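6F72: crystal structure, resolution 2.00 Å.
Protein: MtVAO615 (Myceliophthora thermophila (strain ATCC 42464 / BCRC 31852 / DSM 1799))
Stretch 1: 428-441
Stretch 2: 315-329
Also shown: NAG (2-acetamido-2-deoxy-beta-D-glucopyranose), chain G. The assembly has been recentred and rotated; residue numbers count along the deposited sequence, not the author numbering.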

# COMPACT_ATOMS: atom_id res chain seq x y z
N SER A 428 2.83 -20.48 21.50
CA SER A 428 2.32 -19.26 20.90
C SER A 428 1.91 -19.47 19.43
O SER A 428 0.98 -18.81 18.95
CB SER A 428 3.31 -18.10 21.08
OG SER A 428 4.65 -18.51 20.88
N ASN A 429 2.58 -20.40 18.74
CA ASN A 429 2.21 -20.79 17.37
C ASN A 429 0.82 -21.42 17.25
O ASN A 429 0.14 -21.30 16.21
CB ASN A 429 3.25 -21.72 16.76
CG ASN A 429 3.22 -21.71 15.23
OD1 ASN A 429 2.88 -20.70 14.63
ND2 ASN A 429 3.57 -22.83 14.61
N ALA A 430 0.40 -22.12 18.31
CA ALA A 430 -0.94 -22.69 18.39
C ALA A 430 -1.98 -21.57 18.39
O ALA A 430 -2.95 -21.64 17.65
CB ALA A 430 -1.08 -23.58 19.62
N VAL A 431 -1.74 -20.52 19.19
CA VAL A 431 -2.58 -19.31 19.20
C VAL A 431 -2.65 -18.66 17.79
O VAL A 431 -3.75 -18.33 17.32
CB VAL A 431 -2.14 -18.29 20.28
CG1 VAL A 431 -2.93 -16.99 20.19
CG2 VAL A 431 -2.28 -18.90 21.67
N VAL A 432 -1.49 -18.51 17.14
CA VAL A 432 -1.42 -17.99 15.76
C VAL A 432 -2.30 -18.85 14.83
O VAL A 432 -3.14 -18.30 14.10
CB VAL A 432 0.04 -17.88 15.23
CG1 VAL A 432 0.08 -17.43 13.77
CG2 VAL A 432 0.86 -16.91 16.08
N THR A 433 -2.11 -20.17 14.88
CA THR A 433 -2.90 -21.11 14.08
C THR A 433 -4.40 -20.98 14.37
O THR A 433 -5.20 -20.89 13.44
CB THR A 433 -2.41 -22.57 14.24
OG1 THR A 433 -1.02 -22.63 13.90
CG2 THR A 433 -3.17 -23.51 13.32
N ASP A 434 -4.76 -20.92 15.66
CA ASP A 434 -6.16 -20.72 16.07
C ASP A 434 -6.78 -19.40 15.57
O ASP A 434 -7.98 -19.37 15.27
CB ASP A 434 -6.34 -20.88 17.59
CG ASP A 434 -6.00 -22.29 18.09
OD1 ASP A 434 -6.02 -23.27 17.30
OD2 ASP A 434 -5.69 -22.42 19.29
N LEU A 435 -5.97 -18.34 15.47
CA LEU A 435 -6.43 -17.08 14.85
C LEU A 435 -6.82 -17.27 13.38
O LEU A 435 -7.89 -16.83 12.95
CB LEU A 435 -5.39 -15.96 14.98
CG LEU A 435 -5.62 -14.64 14.22
CD1 LEU A 435 -6.86 -13.91 14.72
CD2 LEU A 435 -4.38 -13.75 14.27
N PHE A 436 -5.94 -17.94 12.64
CA PHE A 436 -6.11 -18.23 11.22
C PHE A 436 -7.33 -19.11 10.94
O PHE A 436 -8.00 -18.94 9.92
CB PHE A 436 -4.85 -18.88 10.65
CG PHE A 436 -3.71 -17.91 10.38
CD1 PHE A 436 -3.65 -16.66 11.02
CD2 PHE A 436 -2.69 -18.27 9.49
CE1 PHE A 436 -2.59 -15.78 10.76
CE2 PHE A 436 -1.64 -17.39 9.23
CZ PHE A 436 -1.59 -16.15 9.88
N ARG A 437 -7.61 -20.05 11.86
CA ARG A 437 -8.81 -20.89 11.81
C ARG A 437 -10.07 -20.04 11.96
O ARG A 437 -11.00 -20.19 11.17
CB ARG A 437 -8.82 -21.95 12.91
CG ARG A 437 -7.71 -22.97 12.86
CD ARG A 437 -7.83 -23.86 14.09
NE ARG A 437 -8.56 -25.08 13.81
CZ ARG A 437 -8.07 -26.32 13.97
NH1 ARG A 437 -6.84 -26.52 14.44
NH2 ARG A 437 -8.82 -27.36 13.67
N ASN A 438 -10.08 -19.17 12.97
CA ASN A 438 -11.19 -18.23 13.21
C ASN A 438 -11.52 -17.31 12.02
O ASN A 438 -12.69 -17.14 11.66
CB ASN A 438 -10.92 -17.40 14.48
CG ASN A 438 -11.06 -18.21 15.76
OD1 ASN A 438 -11.17 -19.44 15.74
ND2 ASN A 438 -11.07 -17.51 16.90
N ILE A 439 -10.48 -16.73 11.40
CA ILE A 439 -10.63 -15.87 10.22
C ILE A 439 -11.17 -16.68 9.03
O ILE A 439 -12.02 -16.19 8.28
CB ILE A 439 -9.31 -15.14 9.82
CG1 ILE A 439 -8.83 -14.23 10.97
CG2 ILE A 439 -9.51 -14.33 8.54
CD1 ILE A 439 -7.37 -13.78 10.89
N SER A 440 -10.68 -17.91 8.89
CA SER A 440 -11.16 -18.84 7.85
C SER A 440 -12.67 -19.18 7.93
O SER A 440 -13.22 -19.75 6.99
CB SER A 440 -10.34 -20.13 7.87
OG SER A 440 -8.98 -19.86 7.57
N GLN A 441 -13.33 -18.83 9.04
CA GLN A 441 -14.78 -19.07 9.21
C GLN A 441 -15.60 -17.85 8.79
O GLN A 441 -16.84 -17.92 8.71
CB GLN A 441 -15.14 -19.48 10.66
CG GLN A 441 -14.35 -20.63 11.28
CD GLN A 441 -14.12 -21.79 10.32
OE1 GLN A 441 -15.06 -22.40 9.83
NE2 GLN A 441 -12.86 -22.08 10.05
C1 NAG G . -11.19 -18.05 18.23
C2 NAG G . -10.43 -17.09 19.17
C3 NAG G . -10.92 -17.11 20.64
C4 NAG G . -12.44 -17.27 20.78
C5 NAG G . -12.89 -18.49 19.95
C6 NAG G . -14.38 -18.81 20.07
C7 NAG G . -8.04 -16.61 18.69
C8 NAG G . -6.66 -17.21 18.71
N2 NAG G . -9.02 -17.43 19.10
O3 NAG G . -10.53 -15.91 21.31
O4 NAG G . -12.84 -17.36 22.16
O5 NAG G . -12.58 -18.22 18.57
O6 NAG G . -15.15 -17.81 19.38
O7 NAG G . -8.21 -15.45 18.34
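Stretch 2 (315-329) GNEVYWEAVAAFHAL

How does stretch 2 lie on stretch 1? Gly315 occupies the N-cap position, and from Asn316 onward stretch 2 is helical, packed against the helix that begins before Ser428. The axes approach to 9.8 Å, with 125° between their N-to-C directions, so the helices run obliquely and more against each other than along. They come closest in backbone at Thr433 and Ala324, whose CA atoms are 5.9 Å apart; Ala324 CB sits 3.3 Å from Thr433 OG1.

What satisfies the polar groups near this crossing? Asn429 ND2 donates to Ala324 O at 3.0 Å, a carbonyl that also accepts the helical bond from Ala328 N at 3.1 Å. Thr433 OG1 donates back to Asn429 O at 2.9 Å. Water 1 then joins three side chains: it donates to Asn429 OD1 and to Thr433 OG1, each at 2.7 Å, and bonds His327 ND1 at 2.8 Å. His327 NE2 is satisfied elsewhere in the structure.

Where does Trp320 rest? Trp320 has the largest area covered by the other stretch of any residue here. Arg437 CG lies 3.6 Å from the centroid of the five-membered ring, almost on its normal, a CH-pi contact, while Phe436 CB meets Trp320 CZ3 at 3.7 Å. Ser440 OG approaches Trp320 CH2 at 3.3 Å by the ring edge; that hydroxyl already donates to Phe436 O at 2.7 Å. Further along, Phe436 CE2 reaches the edge of the imidazole, 3.3 Å from His327 CE1.

How is the charge of Arg437 met? Its CA-to-CB bond points sideways, but the end of the side chain comes nearer to stretch 2, where Arg437 NH2 forms a salt bridge and very short hydrogen bond of 2.5 Å with Glu317 OE2. Trp320 CB covers one guanidinium face, 3.5 Å from Arg437 NH1.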

# COMPACT_ATOMS: atom_id res chain seq x y z
N GLY A 315 -8.10 -34.58 6.43
CA GLY A 315 -9.08 -33.88 7.27
C GLY A 315 -8.54 -32.53 7.72
O GLY A 315 -7.34 -32.28 7.67
N ASN A 316 -9.45 -31.68 8.20
CA ASN A 316 -9.14 -30.29 8.50
C ASN A 316 -8.18 -30.09 9.67
O ASN A 316 -7.41 -29.12 9.69
CB ASN A 316 -10.43 -29.50 8.75
CG ASN A 316 -10.25 -28.01 8.57
OD1 ASN A 316 -10.36 -27.24 9.52
ND2 ASN A 316 -9.96 -27.59 7.34
N GLU A 317 -8.22 -31.01 10.63
CA GLU A 317 -7.36 -30.92 11.81
C GLU A 317 -5.87 -31.10 11.51
O GLU A 317 -5.04 -30.38 12.07
CB GLU A 317 -7.83 -31.89 12.89
CG GLU A 317 -8.79 -31.27 13.90
CD GLU A 317 -8.12 -30.24 14.82
OE1 GLU A 317 -6.91 -30.37 15.13
OE2 GLU A 317 -8.81 -29.29 15.25
N VAL A 318 -5.55 -32.06 10.63
CA VAL A 318 -4.17 -32.31 10.18
C VAL A 318 -3.69 -31.16 9.29
O VAL A 318 -2.53 -30.74 9.38
CB VAL A 318 -4.00 -33.69 9.49
CG1 VAL A 318 -2.61 -33.85 8.87
CG2 VAL A 318 -4.27 -34.84 10.46
N TYR A 319 -4.61 -30.64 8.45
CA TYR A 319 -4.36 -29.45 7.63
C TYR A 319 -3.82 -28.28 8.45
O TYR A 319 -2.81 -27.69 8.08
CB TYR A 319 -5.61 -29.02 6.84
CG TYR A 319 -5.52 -27.63 6.22
CD1 TYR A 319 -4.74 -27.39 5.08
CD2 TYR A 319 -6.19 -26.54 6.80
CE1 TYR A 319 -4.63 -26.12 4.53
CE2 TYR A 319 -6.09 -25.26 6.26
CZ TYR A 319 -5.31 -25.06 5.12
OH TYR A 319 -5.21 -23.79 4.59
N TRP A 320 -4.50 -27.95 9.56
CA TRP A 320 -4.10 -26.80 10.39
C TRP A 320 -2.79 -27.00 11.15
O TRP A 320 -2.06 -26.04 11.40
CB TRP A 320 -5.23 -26.33 11.31
CG TRP A 320 -6.26 -25.57 10.55
CD1 TRP A 320 -7.55 -25.97 10.31
CD2 TRP A 320 -6.10 -24.30 9.90
NE1 TRP A 320 -8.21 -25.02 9.56
CE2 TRP A 320 -7.35 -23.98 9.29
CE3 TRP A 320 -5.04 -23.39 9.76
CZ2 TRP A 320 -7.56 -22.80 8.57
CZ3 TRP A 320 -5.24 -22.22 9.04
CH2 TRP A 320 -6.50 -21.93 8.45
N GLU A 321 -2.51 -28.25 11.50
CA GLU A 321 -1.22 -28.61 12.07
C GLU A 321 -0.10 -28.48 11.04
O GLU A 321 1.03 -28.11 11.39
CB GLU A 321 -1.27 -30.03 12.66
CG GLU A 321 -2.18 -30.13 13.87
CD GLU A 321 -2.30 -31.53 14.43
OE1 GLU A 321 -1.85 -32.51 13.79
OE2 GLU A 321 -2.86 -31.65 15.54
N ALA A 322 -0.43 -28.77 9.78
CA ALA A 322 0.52 -28.70 8.67
C ALA A 322 0.88 -27.25 8.30
O ALA A 322 2.00 -26.98 7.86
CB ALA A 322 -0.02 -29.46 7.46
N VAL A 323 -0.09 -26.34 8.49
CA VAL A 323 0.08 -24.89 8.30
C VAL A 323 0.94 -24.32 9.44
O VAL A 323 1.90 -23.57 9.19
CB VAL A 323 -1.31 -24.18 8.22
CG1 VAL A 323 -1.20 -22.67 8.32
CG2 VAL A 323 -2.06 -24.59 6.95
N ALA A 324 0.58 -24.68 10.67
CA ALA A 324 1.43 -24.44 11.86
C ALA A 324 2.90 -24.84 11.63
O ALA A 324 3.81 -24.07 11.94
CB ALA A 324 0.86 -25.16 13.07
N ALA A 325 3.10 -26.03 11.05
CA ALA A 325 4.44 -26.59 10.78
C ALA A 325 5.15 -25.90 9.62
O ALA A 325 6.35 -25.66 9.69
CB ALA A 325 4.34 -28.08 10.52
N PHE A 326 4.41 -25.60 8.55
CA PHE A 326 4.89 -24.78 7.43
C PHE A 326 5.46 -23.46 7.95
O PHE A 326 6.56 -23.06 7.54
CB PHE A 326 3.73 -24.53 6.45
CG PHE A 326 4.03 -23.53 5.36
CD1 PHE A 326 4.71 -23.90 4.20
CD2 PHE A 326 3.56 -22.21 5.46
CE1 PHE A 326 4.96 -22.98 3.19
CE2 PHE A 326 3.80 -21.28 4.45
CZ PHE A 326 4.49 -21.67 3.31
N HIS A 327 4.71 -22.82 8.85
CA HIS A 327 5.14 -21.58 9.49
C HIS A 327 6.43 -21.76 10.29
O HIS A 327 7.36 -20.96 10.14
CB HIS A 327 4.05 -21.06 10.41
CG HIS A 327 2.94 -20.37 9.69
ND1 HIS A 327 1.72 -20.14 10.28
CD2 HIS A 327 2.85 -19.88 8.43
CE1 HIS A 327 0.93 -19.52 9.42
NE2 HIS A 327 1.60 -19.35 8.29
N ALA A 328 6.47 -22.81 11.12
CA ALA A 328 7.65 -23.14 11.92
C ALA A 328 8.87 -23.48 11.05
O ALA A 328 10.00 -23.33 11.50
CB ALA A 328 7.34 -24.27 12.90
N LEU A 329 8.64 -23.91 9.81
CA LEU A 329 9.73 -24.29 8.91
C LEU A 329 10.33 -23.15 8.06
O LEU A 329 11.41 -23.31 7.45
CB LEU A 329 9.33 -25.48 8.03
CG LEU A 329 9.41 -26.87 8.69
CD1 LEU A 329 8.95 -27.92 7.69
CD2 LEU A 329 10.80 -27.23 9.20
O HOH W 1 0.88 -20.96 12.86